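PDB 3G8R: probable spore coat polysaccharide biosynthesis protein E from Chromobacterium violaceum ATCC 12472, which probably acts as an N-acylneuraminate-9-phosphate synthase, a sialic-acid-type sugar synthase, and binds zinc in the TIM-barrel domain that joins a SAF domain in this chain. Local coordinates for residues M87-F99 against H110-F122. Numbering follows the deposited sequence.
Sequences MKANGFKAICTPF and HGIEIIKIASCSF
Strands 93-98 and 114-117 are the third and fourth of a TIM barrel, joined through helix 101-109 as one beta-alpha-beta unit, and they illustrate how neighbouring parallel strands of such a barrel are stitched together. The axes of the two short strand segments make an angle of 38°. In the middle, Cys96 N donates to Ile114 O (3.1 Å), and Cys96 O receives Lys116 N (2.9 Å). Ile95 and Ile114 pair on one face of the sheet, their side chains side by side and pointing the same way, CG1 of Ile95 being 3.9 Å from CB of Ile114. On the other face, toward the helices, CD1 of Ile112 reaches CB of Cys96, and CG2 of Ile115 meets the ring of Pro98 at CD.

At the amino-terminal end the backbone pairing gives way to a mixture of main-chain and side-chain bonds. Ala94 O accepts Glu113 N (3.1 Å) and, weakly, Ile114 N, while Ala94 N donates back to the Glu113 carboxylate at OE2 (3.2 Å). That bond is nearly straight, 162° at the hydrogen, yet it meets OE2 from above the carboxylate plane. Glu113 gets there with CG anti to its carbonyl carbon (chi1 -57°) and an extended chain beyond. Lys88, on the preceding helix, sends NZ to Gly111 O (2.9 Å).

At the other end, Ala118 CB lies near both Thr97 CG2 and Phe99 CE1, and Cys120 SG sits at the edge of the Phe99 ring, in its plane, 3.8 Å from CE1.

Thr97 OG1 and Lys116 CB touch inside the barrel; Thr97 OG1 is hydrogen-bonded to Lys44 NZ, whereas Lys116 NZ is hydrogen-bonded to Ser141 OG and forms a salt bridge with Glu223, its side chain about 6 Å from the bound zinc ion. Strand 40-47 flanks 93-98, and helix 125-132 packs on Ile115 and Ile117.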
HETATM    1  N   MSE A  87      23.169 -21.981  -8.218  1.00 39.54           N
HETATM    2  CA  MSE A  87      21.983 -21.466  -7.533  1.00 40.20           C
HETATM    3  C   MSE A  87      21.901 -22.048  -6.128  1.00 40.79           C
HETATM    4  O   MSE A  87      21.939 -21.321  -5.143  1.00 40.88           O
HETATM    5  CB  MSE A  87      20.701 -21.812  -8.288  1.00 40.85           C
HETATM    6  CG  MSE A  87      20.407 -20.865  -9.393  1.00 32.87           C
HETATM    7 SE   MSE A  87      19.126 -21.319 -10.595  1.00 43.15          SE
HETATM    8  CE  MSE A  87      19.648 -20.070 -11.729  1.00 33.57           C
ATOM      9  N   LYS A  88      21.818 -23.374  -6.051  1.00 41.32           N
ATOM     10  CA  LYS A  88      21.656 -24.069  -4.781  1.00 41.86           C
ATOM     11  C   LYS A  88      22.884 -23.933  -3.912  1.00 41.20           C
ATOM     12  O   LYS A  88      22.767 -23.716  -2.709  1.00 40.80           O
ATOM     13  CB  LYS A  88      21.302 -25.531  -5.017  1.00 42.95           C
ATOM     14  CG  LYS A  88      19.956 -25.717  -5.725  1.00 52.38           C
ATOM     15  CD  LYS A  88      19.815 -27.114  -6.296  1.00 44.22           C
ATOM     16  CE  LYS A  88      18.388 -27.635  -6.121  1.00 52.85           C
ATOM     17  NZ  LYS A  88      18.313 -29.121  -6.254  1.00 45.48           N
ATOM     18  N   ALA A  89      24.057 -24.028  -4.529  1.00 41.19           N
ATOM     19  CA  ALA A  89      25.307 -23.790  -3.821  1.00 41.54           C
ATOM     20  C   ALA A  89      25.290 -22.516  -2.974  1.00 42.57           C
ATOM     21  O   ALA A  89      25.805 -22.513  -1.860  1.00 43.40           O
ATOM     22  CB  ALA A  89      26.436 -23.741  -4.782  1.00 41.38           C
ATOM     23  N   ASN A  90      24.679 -21.448  -3.491  1.00 42.60           N
ATOM     24  CA  ASN A  90      24.653 -20.149  -2.813  1.00 42.20           C
ATOM     25  C   ASN A  90      23.448 -19.994  -1.877  1.00 43.45           C
ATOM     26  O   ASN A  90      23.334 -19.013  -1.139  1.00 44.34           O
ATOM     27  CB  ASN A  90      24.674 -19.001  -3.829  1.00 41.36           C
ATOM     28  CG  ASN A  90      25.948 -18.963  -4.660  1.00 33.59           C
ATOM     29  OD1 ASN A  90      26.809 -18.120  -4.445  1.00 41.33           O
ATOM     30  ND2 ASN A  90      26.058 -19.858  -5.627  1.00 40.95           N
ATOM     31  N   GLY A  91      22.532 -20.951  -1.906  1.00 43.22           N
ATOM     32  CA  GLY A  91      21.424 -20.919  -0.970  1.00 42.21           C
ATOM     33  C   GLY A  91      20.183 -20.344  -1.602  1.00 41.18           C
ATOM     34  O   GLY A  91      19.300 -19.829  -0.908  1.00 41.88           O
ATOM     35  N   PHE A  92      20.084 -20.449  -2.912  1.00 39.09           N
ATOM     36  CA  PHE A  92      18.888 -19.978  -3.566  1.00 38.27           C
ATOM     37  C   PHE A  92      17.949 -21.116  -3.779  1.00 38.73           C
ATOM     38  O   PHE A  92      18.372 -22.184  -4.196  1.00 40.01           O
ATOM     39  CB  PHE A  92      19.241 -19.371  -4.910  1.00 37.53           C
ATOM     40  CG  PHE A  92      19.983 -18.076  -4.801  1.00 32.26           C
ATOM     41  CD1 PHE A  92      19.362 -16.955  -4.265  1.00 36.90           C
ATOM     42  CD2 PHE A  92      21.291 -17.973  -5.242  1.00 37.09           C
ATOM     43  CE1 PHE A  92      20.026 -15.756  -4.178  1.00 32.14           C
ATOM     44  CE2 PHE A  92      21.973 -16.767  -5.151  1.00 32.13           C
ATOM     45  CZ  PHE A  92      21.353 -15.662  -4.614  1.00 37.31           C
ATOM     46  N   LYS A  93      16.681 -20.915  -3.485  1.00 38.65           N
ATOM     47  CA  LYS A  93      15.654 -21.739  -4.116  1.00 40.55           C
ATOM     48  C   LYS A  93      15.863 -21.736  -5.653  1.00 40.89           C
ATOM     49  O   LYS A  93      15.955 -20.671  -6.268  1.00 40.69           O
ATOM     50  CB  LYS A  93      14.243 -21.229  -3.768  1.00 41.83           C
ATOM     51  CG  LYS A  93      13.476 -22.104  -2.781  1.00 61.02           C
ATOM     52  CD  LYS A  93      12.749 -21.284  -1.713  1.00 44.21           C
ATOM     53  CE  LYS A  93      13.559 -21.202  -0.385  1.00 61.80           C
ATOM     54  NZ  LYS A  93      12.719 -20.808   0.825  1.00 46.14           N
ATOM     55  N   ALA A  94      15.991 -22.929  -6.242  1.00 40.40           N
ATOM     56  CA  ALA A  94      16.046 -23.098  -7.680  1.00 39.48           C
ATOM     57  C   ALA A  94      14.634 -23.056  -8.220  1.00 40.13           C
ATOM     58  O   ALA A  94      13.802 -23.910  -7.905  1.00 40.71           O
ATOM     59  CB  ALA A  94      16.663 -24.406  -8.005  1.00 39.01           C
ATOM     60  N   ILE A  95      14.361 -22.060  -9.042  1.00 40.41           N
ATOM     61  CA  ILE A  95      13.043 -21.866  -9.590  1.00 41.35           C
ATOM     62  C   ILE A  95      13.159 -21.814 -11.097  1.00 41.78           C
ATOM     63  O   ILE A  95      14.128 -21.264 -11.610  1.00 41.78           O
ATOM     64  CB  ILE A  95      12.502 -20.560  -9.113  1.00 41.61           C
ATOM     65  CG1 ILE A  95      12.240 -20.660  -7.627  1.00 40.26           C
ATOM     66  CG2 ILE A  95      11.243 -20.241  -9.828  1.00 40.28           C
ATOM     67  CD1 ILE A  95      12.192 -19.325  -6.952  1.00 42.47           C
ATOM     68  N   CYS A  96      12.182 -22.386 -11.804  1.00 42.02           N
ATOM     69  CA  CYS A  96      12.233 -22.411 -13.272  1.00 42.33           C
ATOM     70  C   CYS A  96      10.885 -22.296 -14.025  1.00 42.16           C
ATOM     71  O   CYS A  96       9.847 -22.801 -13.579  1.00 42.66           O
ATOM     72  CB  CYS A  96      12.991 -23.640 -13.766  1.00 42.37           C
ATOM     73  SG  CYS A  96      13.176 -23.594 -15.563  1.00 57.00           S
ATOM     74  N   THR A  97      10.927 -21.626 -15.170  1.00 41.08           N
ATOM     75  CA  THR A  97       9.767 -21.488 -16.041  1.00 40.56           C
ATOM     76  C   THR A  97       9.931 -22.343 -17.293  1.00 40.72           C
ATOM     77  O   THR A  97      10.743 -22.022 -18.186  1.00 40.56           O
ATOM     78  CB  THR A  97       9.588 -20.050 -16.489  1.00 39.99           C
ATOM     79  OG1 THR A  97       9.638 -19.209 -15.348  1.00 43.01           O
ATOM     80  CG2 THR A  97       8.275 -19.849 -17.215  1.00 42.28           C
ATOM     81  N   PRO A  98       9.142 -23.418 -17.374  1.00 40.32           N
ATOM     82  CA  PRO A  98       9.099 -24.256 -18.546  1.00 40.79           C
ATOM     83  C   PRO A  98       8.157 -23.637 -19.559  1.00 42.82           C
ATOM     84  O   PRO A  98       7.194 -22.980 -19.189  1.00 43.87           O
ATOM     85  CB  PRO A  98       8.438 -25.502 -18.011  1.00 40.01           C
ATOM     86  CG  PRO A  98       7.401 -24.939 -17.091  1.00 29.33           C
ATOM     87  CD  PRO A  98       8.062 -23.751 -16.432  1.00 39.64           C
ATOM     88  N   PHE A  99       8.384 -23.863 -20.837  1.00 44.29           N
ATOM     89  CA  PHE A  99       7.400 -23.404 -21.811  1.00 45.35           C
ATOM     90  C   PHE A  99       6.866 -24.578 -22.593  1.00 46.63           C
ATOM     91  O   PHE A  99       5.840 -24.441 -23.264  1.00 46.88           O
ATOM     92  CB  PHE A  99       7.995 -22.341 -22.732  1.00 45.17           C
ATOM     93  CG  PHE A  99       8.383 -21.089 -22.018  1.00 43.24           C
ATOM     94  CD1 PHE A  99       7.568 -19.968 -22.077  1.00 45.23           C
ATOM     95  CD2 PHE A  99       9.549 -21.039 -21.265  1.00 44.95           C
ATOM     96  CE1 PHE A  99       7.911 -18.801 -21.395  1.00 43.62           C
ATOM     97  CE2 PHE A  99       9.903 -19.898 -20.587  1.00 43.36           C
ATOM     98  CZ  PHE A  99       9.081 -18.769 -20.643  1.00 45.46           C
ATOM     99  N   HIS A 110      16.334 -32.048 -12.990  1.00 45.57           N
ATOM    100  CA  HIS A 110      17.273 -31.126 -12.421  1.00 44.44           C
ATOM    101  C   HIS A 110      17.025 -30.912 -10.947  1.00 43.84           C
ATOM    102  O   HIS A 110      17.827 -30.290 -10.262  1.00 43.95           O
ATOM    103  CB  HIS A 110      17.209 -29.840 -13.190  1.00 44.70           C
ATOM    104  CG  HIS A 110      17.845 -29.926 -14.538  1.00 46.80           C
ATOM    105  ND1 HIS A 110      18.039 -28.822 -15.343  1.00 45.33           N
ATOM    106  CD2 HIS A 110      18.362 -30.980 -15.214  1.00 45.71           C
ATOM    107  CE1 HIS A 110      18.626 -29.198 -16.465  1.00 46.33           C
ATOM    108  NE2 HIS A 110      18.844 -30.500 -16.408  1.00 46.12           N
ATOM    109  N   GLY A 111      15.935 -31.464 -10.438  1.00 43.98           N
ATOM    110  CA  GLY A 111      15.580 -31.265  -9.022  1.00 44.18           C
ATOM    111  C   GLY A 111      15.353 -29.796  -8.677  1.00 43.42           C
ATOM    112  O   GLY A 111      15.746 -29.315  -7.608  1.00 42.63           O
ATOM    113  N   ILE A 112      14.724 -29.085  -9.609  1.00 43.45           N
ATOM    114  CA  ILE A 112      14.264 -27.730  -9.377  1.00 43.92           C
ATOM    115  C   ILE A 112      13.100 -27.802  -8.393  1.00 44.62           C
ATOM    116  O   ILE A 112      12.295 -28.706  -8.489  1.00 45.34           O
ATOM    117  CB  ILE A 112      13.862 -27.062 -10.705  1.00 43.30           C
ATOM    118  CG1 ILE A 112      15.124 -26.570 -11.425  1.00 35.77           C
ATOM    119  CG2 ILE A 112      12.888 -25.908 -10.470  1.00 35.88           C
ATOM    120  CD1 ILE A 112      15.141 -26.850 -12.884  1.00 42.21           C
ATOM    121  N   GLU A 113      13.034 -26.858  -7.453  1.00 44.76           N
ATOM    122  CA  GLU A 113      12.062 -26.867  -6.354  1.00 44.38           C
ATOM    123  C   GLU A 113      10.703 -26.293  -6.711  1.00 43.32           C
ATOM    124  O   GLU A 113       9.703 -26.730  -6.134  1.00 44.22           O
ATOM    125  CB  GLU A 113      12.601 -26.109  -5.144  1.00 45.24           C
ATOM    126  CG  GLU A 113      13.932 -26.640  -4.606  1.00 76.33           C
ATOM    127  CD  GLU A 113      14.619 -25.665  -3.651  1.00 47.97           C
ATOM    128  OE1 GLU A 113      14.026 -25.351  -2.580  1.00 76.53           O
ATOM    129  OE2 GLU A 113      15.747 -25.213  -3.984  1.00 76.44           O
ATOM    130  N   ILE A 114      10.664 -25.326  -7.635  1.00 41.24           N
ATOM    131  CA  ILE A 114       9.432 -24.571  -7.978  1.00 39.99           C
ATOM    132  C   ILE A 114       9.195 -24.279  -9.502  1.00 39.03           C
ATOM    133  O   ILE A 114      10.148 -24.123 -10.291  1.00 39.09           O
ATOM    134  CB  ILE A 114       9.410 -23.238  -7.187  1.00 39.99           C
ATOM    135  CG1 ILE A 114       9.381 -23.493  -5.671  1.00 41.58           C
ATOM    136  CG2 ILE A 114       8.248 -22.329  -7.640  1.00 42.33           C
ATOM    137  CD1 ILE A 114       9.567 -22.238  -4.774  1.00 38.88           C
ATOM    138  N   ILE A 115       7.926 -24.196  -9.897  1.00 38.39           N
ATOM    139  CA  ILE A 115       7.553 -23.924 -11.282  1.00 39.39           C
ATOM    140  C   ILE A 115       6.943 -22.539 -11.478  1.00 39.14           C
ATOM    141  O   ILE A 115       5.874 -22.266 -10.954  1.00 39.88           O
ATOM    142  CB  ILE A 115       6.562 -25.000 -11.831  1.00 40.41           C
ATOM    143  CG1 ILE A 115       7.272 -26.347 -11.963  1.00 41.28           C
ATOM    144  CG2 ILE A 115       5.973 -24.585 -13.200  1.00 40.56           C
ATOM    145  CD1 ILE A 115       6.350 -27.559 -11.972  1.00 40.25           C
ATOM    146  N   LYS A 116       7.596 -21.656 -12.225  1.00 38.68           N
ATOM    147  CA  LYS A 116       6.878 -20.437 -12.608  1.00 39.28           C
ATOM    148  C   LYS A 116       6.125 -20.703 -13.883  1.00 39.68           C
ATOM    149  O   LYS A 116       6.651 -21.329 -14.792  1.00 41.07           O
ATOM    150  CB  LYS A 116       7.775 -19.224 -12.801  1.00 39.17           C
ATOM    151  CG  LYS A 116       7.245 -17.999 -12.073  1.00 58.64           C
ATOM    152  CD  LYS A 116       6.318 -17.087 -12.884  1.00 40.84           C
ATOM    153  CE  LYS A 116       7.136 -16.078 -13.703  1.00 59.26           C
ATOM    154  NZ  LYS A 116       6.450 -14.736 -13.864  1.00 41.62           N
ATOM    155  N   ILE A 117       4.888 -20.256 -13.944  1.00 38.21           N
ATOM    156  CA  ILE A 117       4.202 -20.161 -15.206  1.00 38.12           C
ATOM    157  C   ILE A 117       4.299 -18.728 -15.750  1.00 38.89           C
ATOM    158  O   ILE A 117       3.860 -17.779 -15.095  1.00 40.91           O
ATOM    159  CB  ILE A 117       2.735 -20.521 -15.014  1.00 38.16           C
ATOM    160  CG1 ILE A 117       2.628 -21.960 -14.532  1.00 18.04           C
ATOM    161  CG2 ILE A 117       1.906 -20.269 -16.302  1.00 18.64           C
ATOM    162  CD1 ILE A 117       1.188 -22.426 -14.329  1.00 38.14           C
ATOM    163  N   ALA A 118       4.849 -18.551 -16.938  1.00 37.93           N
ATOM    164  CA  ALA A 118       4.849 -17.231 -17.553  1.00 38.02           C
ATOM    165  C   ALA A 118       3.439 -16.789 -17.957  1.00 38.97           C
ATOM    166  O   ALA A 118       2.545 -17.608 -18.170  1.00 39.83           O
ATOM    167  CB  ALA A 118       5.755 -17.220 -18.760  1.00 38.04           C
ATOM    168  N   SER A 119       3.247 -15.489 -18.094  1.00 39.06           N
ATOM    169  CA  SER A 119       1.936 -14.951 -18.412  1.00 40.13           C
ATOM    170  C   SER A 119       1.468 -15.412 -19.767  1.00 41.14           C
ATOM    171  O   SER A 119       0.270 -15.471 -20.011  1.00 41.77           O
ATOM    172  CB  SER A 119       1.965 -13.419 -18.397  1.00 40.15           C
ATOM    173  OG  SER A 119       3.157 -12.959 -17.791  1.00 61.40           O
ATOM    174  N   CYS A 120       2.416 -15.701 -20.658  1.00 41.89           N
ATOM    175  CA  CYS A 120       2.111 -16.104 -22.043  1.00 42.15           C
ATOM    176  C   CYS A 120       1.585 -17.525 -22.071  1.00 43.47           C
ATOM    177  O   CYS A 120       0.685 -17.861 -22.869  1.00 44.55           O
ATOM    178  CB  CYS A 120       3.343 -15.975 -22.938  1.00 41.15           C
ATOM    179  SG  CYS A 120       4.787 -16.876 -22.339  1.00 42.52           S
ATOM    180  N   SER A 121       2.134 -18.354 -21.182  1.00 42.92           N
ATOM    181  CA  SER A 121       1.703 -19.729 -21.058  1.00 42.27           C
ATOM    182  C   SER A 121       0.586 -19.834 -20.052  1.00 42.87           C
ATOM    183  O   SER A 121       0.158 -20.947 -19.737  1.00 43.47           O
ATOM    184  CB  SER A 121       2.844 -20.603 -20.567  1.00 41.75           C
ATOM    185  OG  SER A 121       4.098 -20.073 -20.935  1.00 48.87           O
ATOM    186  N   PHE A 122       0.122 -18.711 -19.508  1.00 42.75           N
ATOM    187  CA  PHE A 122      -0.874 -18.816 -18.458  1.00 43.52           C
ATOM    188  C   PHE A 122      -2.040 -19.680 -18.915  1.00 44.74           C
ATOM    189  O   PHE A 122      -2.478 -20.520 -18.166  1.00 45.80           O
ATOM    190  CB  PHE A 122      -1.359 -17.462 -17.910  1.00 43.57           C
ATOM    191  CG  PHE A 122      -2.185 -17.583 -16.630  1.00 35.53           C
ATOM    192  CD1 PHE A 122      -3.555 -17.282 -16.621  1.00 43.42           C
ATOM    193  CD2 PHE A 122      -1.598 -18.019 -15.433  1.00 43.23           C
ATOM    194  CE1 PHE A 122      -4.339 -17.411 -15.443  1.00 34.66           C
ATOM    195  CE2 PHE A 122      -2.368 -18.141 -14.259  1.00 35.62           C
ATOM    196  CZ  PHE A 122      -3.748 -17.835 -14.275  1.00 42.93           C
TER